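PDB 6RN5: CHAD domain protein from Streptomyces chartreusis, which probably binds polyphosphate through its helical CHAD domain, and also binds copper ions through histidine side chains. Local coordinates for residues D241-L246 and F360-A365; L282-H287 and L305-A310. All blocks are in the same frame, centred on the assembly; numbering follows the deposited sequence.

Contact 1: residues D241-L246 and F360-A365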
loop_
_atom_site.group_PDB
_atom_site.type_symbol
_atom_site.label_atom_id
_atom_site.label_comp_id
_atom_site.label_asym_id
_atom_site.label_seq_id
_atom_site.Cartn_x
_atom_site.Cartn_y
_atom_site.Cartn_z
ATOM N N ASP A 241 -9.116 12.352 -27.067
ATOM C CA ASP A 241 -10.274 12.892 -26.349
ATOM C C ASP A 241 -10.584 12.056 -25.103
ATOM O O ASP A 241 -10.949 12.612 -24.068
ATOM C CB ASP A 241 -11.510 12.906 -27.215
ATOM C CG ASP A 241 -11.372 13.832 -28.408
ATOM O OD1 ASP A 241 -10.462 14.699 -28.456
ATOM O OD2 ASP A 241 -12.135 13.631 -29.350
ATOM N N ALA A 242 -10.450 10.732 -25.211
ATOM C CA ALA A 242 -10.676 9.869 -24.052
ATOM C C ALA A 242 -9.643 10.076 -22.965
ATOM O O ALA A 242 -9.981 10.116 -21.779
ATOM C CB ALA A 242 -10.750 8.394 -24.459
ATOM N N VAL A 243 -8.387 10.223 -23.365
ATOM C CA VAL A 243 -7.371 10.513 -22.402
ATOM C C VAL A 243 -7.657 11.843 -21.658
ATOM O O VAL A 243 -7.605 11.883 -20.409
ATOM C CB VAL A 243 -5.989 10.540 -23.045
ATOM C CG1 VAL A 243 -4.969 11.130 -22.063
ATOM C CG2 VAL A 243 -5.604 9.110 -23.495
ATOM N N ALA A 244 -7.968 12.905 -22.415
ATOM C CA ALA A 244 -8.366 14.226 -21.838
ATOM C C ALA A 244 -9.460 14.098 -20.787
ATOM O O ALA A 244 -9.462 14.815 -19.820
ATOM C CB ALA A 244 -8.831 15.198 -22.939
ATOM N N ALA A 245 -10.363 13.161 -20.979
ATOM C CA ALA A 245 -11.435 12.907 -20.039
ATOM C C ALA A 245 -11.039 12.080 -18.802
ATOM O O ALA A 245 -11.852 11.953 -17.899
ATOM C CB ALA A 245 -12.597 12.247 -20.754
ATOM N N LEU A 246 -9.817 11.540 -18.722
ATOM C CA LEU A 246 -9.377 10.883 -17.463
ATOM C C LEU A 246 -8.905 11.894 -16.386
ATOM O O LEU A 246 -8.252 12.907 -16.704
ATOM C CB LEU A 246 -8.178 9.961 -17.693
ATOM C CG LEU A 246 -8.235 8.922 -18.775
ATOM C CD1 LEU A 246 -6.860 8.277 -18.962
ATOM C CD2 LEU A 246 -9.307 7.915 -18.416
ATOM N N PHE A 360 -0.326 6.303 -13.048
ATOM C CA PHE A 360 0.717 7.311 -13.007
ATOM C C PHE A 360 1.771 7.119 -14.135
ATOM O O PHE A 360 2.145 8.077 -14.822
ATOM C CB PHE A 360 1.370 7.309 -11.618
ATOM C CG PHE A 360 2.406 8.393 -11.416
ATOM C CD1 PHE A 360 2.019 9.720 -11.268
ATOM C CD2 PHE A 360 3.766 8.078 -11.347
ATOM C CE1 PHE A 360 2.965 10.724 -11.071
ATOM C CE2 PHE A 360 4.720 9.078 -11.164
ATOM C CZ PHE A 360 4.314 10.408 -11.025
ATOM N N ALA A 361 2.237 5.892 -14.330
ATOM C CA ALA A 361 3.172 5.618 -15.403
ATOM C C ALA A 361 2.584 6.024 -16.775
ATOM O O ALA A 361 3.262 6.664 -17.595
ATOM C CB ALA A 361 3.605 4.153 -15.387
ATOM N N PHE A 362 1.322 5.692 -17.016
ATOM C CA PHE A 362 0.710 6.049 -18.279
ATOM C C PHE A 362 0.747 7.562 -18.430
ATOM O O PHE A 362 1.161 8.088 -19.461
ATOM C CB PHE A 362 -0.746 5.611 -18.354
ATOM C CG PHE A 362 -1.487 6.209 -19.514
ATOM C CD1 PHE A 362 -1.430 5.623 -20.776
ATOM C CD2 PHE A 362 -2.238 7.388 -19.355
ATOM C CE1 PHE A 362 -2.096 6.201 -21.861
ATOM C CE2 PHE A 362 -2.945 7.944 -20.432
ATOM C CZ PHE A 362 -2.862 7.364 -21.682
ATOM N N GLN A 363 0.276 8.246 -17.399
ATOM C CA GLN A 363 0.259 9.711 -17.386
ATOM C C GLN A 363 1.615 10.366 -17.685
ATOM O O GLN A 363 1.688 11.278 -18.481
ATOM C CB GLN A 363 -0.258 10.217 -16.053
ATOM C CG GLN A 363 -0.710 11.668 -16.105
ATOM C CD GLN A 363 -1.016 12.214 -14.722
ATOM O OE1 GLN A 363 -2.181 12.337 -14.339
ATOM N NE2 GLN A 363 0.027 12.515 -13.959
ATOM N N GLN A 364 2.684 9.880 -17.079
ATOM C CA GLN A 364 4.016 10.418 -17.337
ATOM C C GLN A 364 4.454 10.160 -18.756
ATOM O O GLN A 364 5.065 11.024 -19.387
ATOM C CB GLN A 364 5.054 9.805 -16.389
ATOM C CG GLN A 364 4.713 9.966 -14.923
ATOM C CD GLN A 364 4.533 11.397 -14.549
ATOM O OE1 GLN A 364 3.412 11.853 -14.287
ATOM N NE2 GLN A 364 5.633 12.139 -14.555
ATOM N N ALA A 365 4.179 8.959 -19.245
ATOM C CA ALA A 365 4.502 8.611 -20.607
ATOM C C ALA A 365 3.682 9.434 -21.604
ATOM O O ALA A 365 4.196 9.866 -22.650
ATOM C CB ALA A 365 4.266 7.140 -20.840
#

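Contact 2: residues L282-H287 and L305-A310. With SO4 (sulfate ion), chain F.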
loop_
_atom_site.group_PDB
_atom_site.type_symbol
_atom_site.label_atom_id
_atom_site.label_comp_id
_atom_site.label_asym_id
_atom_site.label_seq_id
_atom_site.Cartn_x
_atom_site.Cartn_y
_atom_site.Cartn_z
ATOM N N LEU A 282 -7.968 0.089 -25.043
ATOM C CA LEU A 282 -8.436 -0.348 -26.374
ATOM C C LEU A 282 -8.274 0.719 -27.462
ATOM O O LEU A 282 -7.934 0.371 -28.585
ATOM C CB LEU A 282 -9.886 -0.845 -26.347
ATOM C CG LEU A 282 -10.151 -2.028 -25.419
ATOM C CD1 LEU A 282 -11.644 -2.275 -25.309
ATOM C CD2 LEU A 282 -9.445 -3.304 -25.853
ATOM N N LEU A 283 -8.521 1.997 -27.124
ATOM C CA LEU A 283 -8.456 3.063 -28.116
ATOM C C LEU A 283 -6.973 3.220 -28.554
ATOM O O LEU A 283 -6.666 3.526 -29.696
ATOM C CB LEU A 283 -9.006 4.378 -27.563
ATOM C CG LEU A 283 -10.529 4.448 -27.364
ATOM C CD1 LEU A 283 -10.957 5.603 -26.463
ATOM C CD2 LEU A 283 -11.296 4.527 -28.674
ATOM N N LEU A 284 -6.076 3.021 -27.629
ATOM C CA LEU A 284 -4.654 3.169 -27.939
ATOM C C LEU A 284 -4.225 2.084 -28.919
ATOM O O LEU A 284 -3.524 2.329 -29.893
ATOM C CB LEU A 284 -3.824 3.182 -26.660
ATOM C CG LEU A 284 -2.319 3.057 -26.917
ATOM C CD1 LEU A 284 -1.845 4.206 -27.760
ATOM C CD2 LEU A 284 -1.588 3.058 -25.592
ATOM N N ARG A 285 -4.719 0.888 -28.688
ATOM C CA ARG A 285 -4.453 -0.207 -29.596
ATOM C C ARG A 285 -5.020 0.007 -30.998
ATOM O O ARG A 285 -4.334 -0.241 -32.002
ATOM C CB ARG A 285 -4.926 -1.519 -28.998
ATOM C CG ARG A 285 -4.024 -2.628 -29.492
ATOM C CD ARG A 285 -4.143 -3.889 -28.708
ATOM N NE ARG A 285 -5.520 -4.356 -28.650
ATOM C CZ ARG A 285 -5.914 -5.382 -27.889
ATOM N NH1 ARG A 285 -5.019 -6.066 -27.179
ATOM N NH2 ARG A 285 -7.195 -5.735 -27.851
ATOM N N LEU A 286 -6.253 0.535 -31.064
ATOM C CA LEU A 286 -6.861 0.914 -32.333
ATOM C C LEU A 286 -5.975 1.879 -33.083
ATOM O O LEU A 286 -5.789 1.732 -34.286
ATOM C CB LEU A 286 -8.276 1.496 -32.112
ATOM C CG LEU A 286 -9.287 0.406 -31.702
ATOM C CD1 LEU A 286 -10.686 0.938 -31.273
ATOM C CD2 LEU A 286 -9.454 -0.548 -32.862
ATOM N N HIS A 287 -5.439 2.860 -32.362
ATOM C CA HIS A 287 -4.552 3.883 -32.933
ATOM C C HIS A 287 -3.232 3.235 -33.424
ATOM O O HIS A 287 -2.765 3.516 -34.476
ATOM C CB HIS A 287 -4.306 5.001 -31.863
ATOM C CG HIS A 287 -3.237 5.980 -32.221
ATOM N ND1 HIS A 287 -3.280 6.754 -33.365
ATOM C CD2 HIS A 287 -2.108 6.344 -31.564
ATOM C CE1 HIS A 287 -2.220 7.543 -33.396
ATOM N NE2 HIS A 287 -1.493 7.317 -32.312
ATOM N N LEU A 305 8.255 5.109 -29.134
ATOM C CA LEU A 305 8.546 4.554 -27.813
ATOM C C LEU A 305 7.637 5.124 -26.767
ATOM O O LEU A 305 7.342 4.462 -25.800
ATOM C CB LEU A 305 10.003 4.856 -27.402
ATOM C CG LEU A 305 11.072 4.205 -28.296
ATOM C CD1 LEU A 305 12.330 5.057 -28.341
ATOM C CD2 LEU A 305 11.380 2.789 -27.845
ATOM N N ARG A 306 7.234 6.373 -26.932
ATOM C CA ARG A 306 6.252 6.952 -26.043
ATOM C C ARG A 306 4.945 6.171 -26.073
ATOM O O ARG A 306 4.406 5.865 -25.011
ATOM C CB ARG A 306 5.999 8.421 -26.363
ATOM C CG ARG A 306 4.762 8.968 -25.653
ATOM C CD ARG A 306 4.706 10.476 -25.737
ATOM N NE ARG A 306 3.355 11.011 -25.755
ATOM C CZ ARG A 306 2.481 10.859 -26.754
ATOM N NH1 ARG A 306 2.774 10.145 -27.855
ATOM N NH2 ARG A 306 1.282 11.419 -26.638
ATOM N N LEU A 307 4.449 5.822 -27.264
ATOM C CA LEU A 307 3.193 5.069 -27.366
ATOM C C LEU A 307 3.373 3.669 -26.857
ATOM O O LEU A 307 2.470 3.109 -26.264
ATOM C CB LEU A 307 2.645 4.948 -28.789
ATOM C CG LEU A 307 2.032 6.184 -29.430
ATOM C CD1 LEU A 307 1.295 5.766 -30.714
ATOM C CD2 LEU A 307 1.141 6.963 -28.462
ATOM N N LEU A 308 4.533 3.080 -27.092
ATOM C CA LEU A 308 4.765 1.752 -26.537
ATOM C C LEU A 308 4.846 1.798 -25.031
ATOM O O LEU A 308 4.293 0.936 -24.394
ATOM C CB LEU A 308 5.972 1.083 -27.184
ATOM C CG LEU A 308 5.659 0.859 -28.691
ATOM C CD1 LEU A 308 6.940 0.630 -29.500
ATOM C CD2 LEU A 308 4.633 -0.248 -28.962
ATOM N N SER A 309 5.473 2.819 -24.453
ATOM C CA SER A 309 5.469 2.937 -23.019
ATOM C C SER A 309 4.040 3.141 -22.460
ATOM O O SER A 309 3.666 2.545 -21.455
ATOM C CB SER A 309 6.358 4.084 -22.568
ATOM O OG SER A 309 6.287 4.193 -21.135
ATOM N N ALA A 310 3.234 3.971 -23.103
ATOM C CA ALA A 310 1.850 4.191 -22.636
ATOM C C ALA A 310 1.091 2.902 -22.665
ATOM O O ALA A 310 0.338 2.580 -21.745
ATOM C CB ALA A 310 1.134 5.210 -23.503
HETATM S S SO4 F . -6.604 -8.752 -25.142
HETATM O O1 SO4 F . -6.944 -9.233 -26.515
HETATM O O2 SO4 F . -5.151 -8.573 -25.038
HETATM O O3 SO4 F . -7.291 -7.441 -24.810
HETATM O O4 SO4 F . -6.980 -9.842 -24.214
#

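Contact 1: residues D241-L246 and F360-A365
With chi1 at 168° in both, V243 CG1 and F362 CG each lie opposite their own backbone N, and the two side chains come at each other from opposite directions. The contact joins two helices of the all-helical CHAD-type fold, the C-terminal end of helix 229-244 and the last turns of helix 338-366. It is slender, burying 98 Å² in all, and wholly apolar, with no hydrogen bond passing between the segments. The backbones stand well apart, the closest CA atoms, of V243 and Q363, being 9.2 Å from each other, and the F362 ring spans the distance. V243 meets the ring at its edge: CG2 lies near the ring plane, 3.7 Å from F362 CZ, while CG1 lies 4.1 Å from F362 CE2. L246, three residues on from V243, crosses the aromatic side chain at about a right angle. Around this pair, V243 also rests on V280 and L246 on W277 of helix 274-295, whereas F362 packs on A310 and L314 of helix 305-331. Beside the apolar contact, Q363 OE1 accepts a hydrogen bond from the backbone N of I249. L246 CD1 comes to F362 CE2 obliquely, at 4.2 Å.

Contact 2: residues L282-H287 and L305-A310
L284 and L307 cross obliquely between two roughly antiparallel helices, whose local axes pass 11.0 Å apart at 148°. From CB, which points toward the partner helix, the L284 chain runs to CG anti to the backbone N (chi1 169°) and there divides. CD1 meets CD2 of L307 at 4.1 Å. The other branch, CD2, lies 4.1 Å from L307 O and reaches one turn farther along helix 305-331, 4.1 Å from A310 CB and 4.0 Å from A310 C. The small alanine thus takes a leucine methyl against both its side chain and its backbone. L307 is forked in turn: while CD2 faces L284, its CD1 lies 3.6 Å from CD2 of H287, one helical turn on from L284. The imidazole and the leucine side chain cross at about a right angle, and the methyl comes to the ring obliquely. All four touching residues are buried, and no hydrogen bond crosses between the segments. The R285 chain bends at chi3, and its NH1 and NH2 make weak hydrogen bonds to O2 and O3 of a sulfate ion, probably from the crystallisation liquor, to which R281 is also hydrogen-bonded. Around the pair, helix 229-244 packs through L239 on L284 and H287, helix 56-75 touches L286 through A71 and H74, and helix 338-366 brings W366 against L307 and F362 against A310.

Overall arrangement
Contacts 1 and 2 belong to adjoining helices, their centres about 11 Å apart on the same side of the chain's centre; contact 2 is buried, contact 1 partly buried. Along the chain, contact 2 is nested inside the loop closed by contact 1. Helix 274-295 touches helix 229-244, where A242 CB lies 3.4 Å from L283 CD1, and helix 305-331 touches helix 338-366, where F362 CD1 lies 3.7 Å from A310 O, so F362, which carries contact 1, also packs on a residue of contact 2. R306 NE is hydrogen-bonded to W366 O of helix 338-366. Both contacts lie away from the copper site of H262, H271 and H348 and from the carbonate pocket.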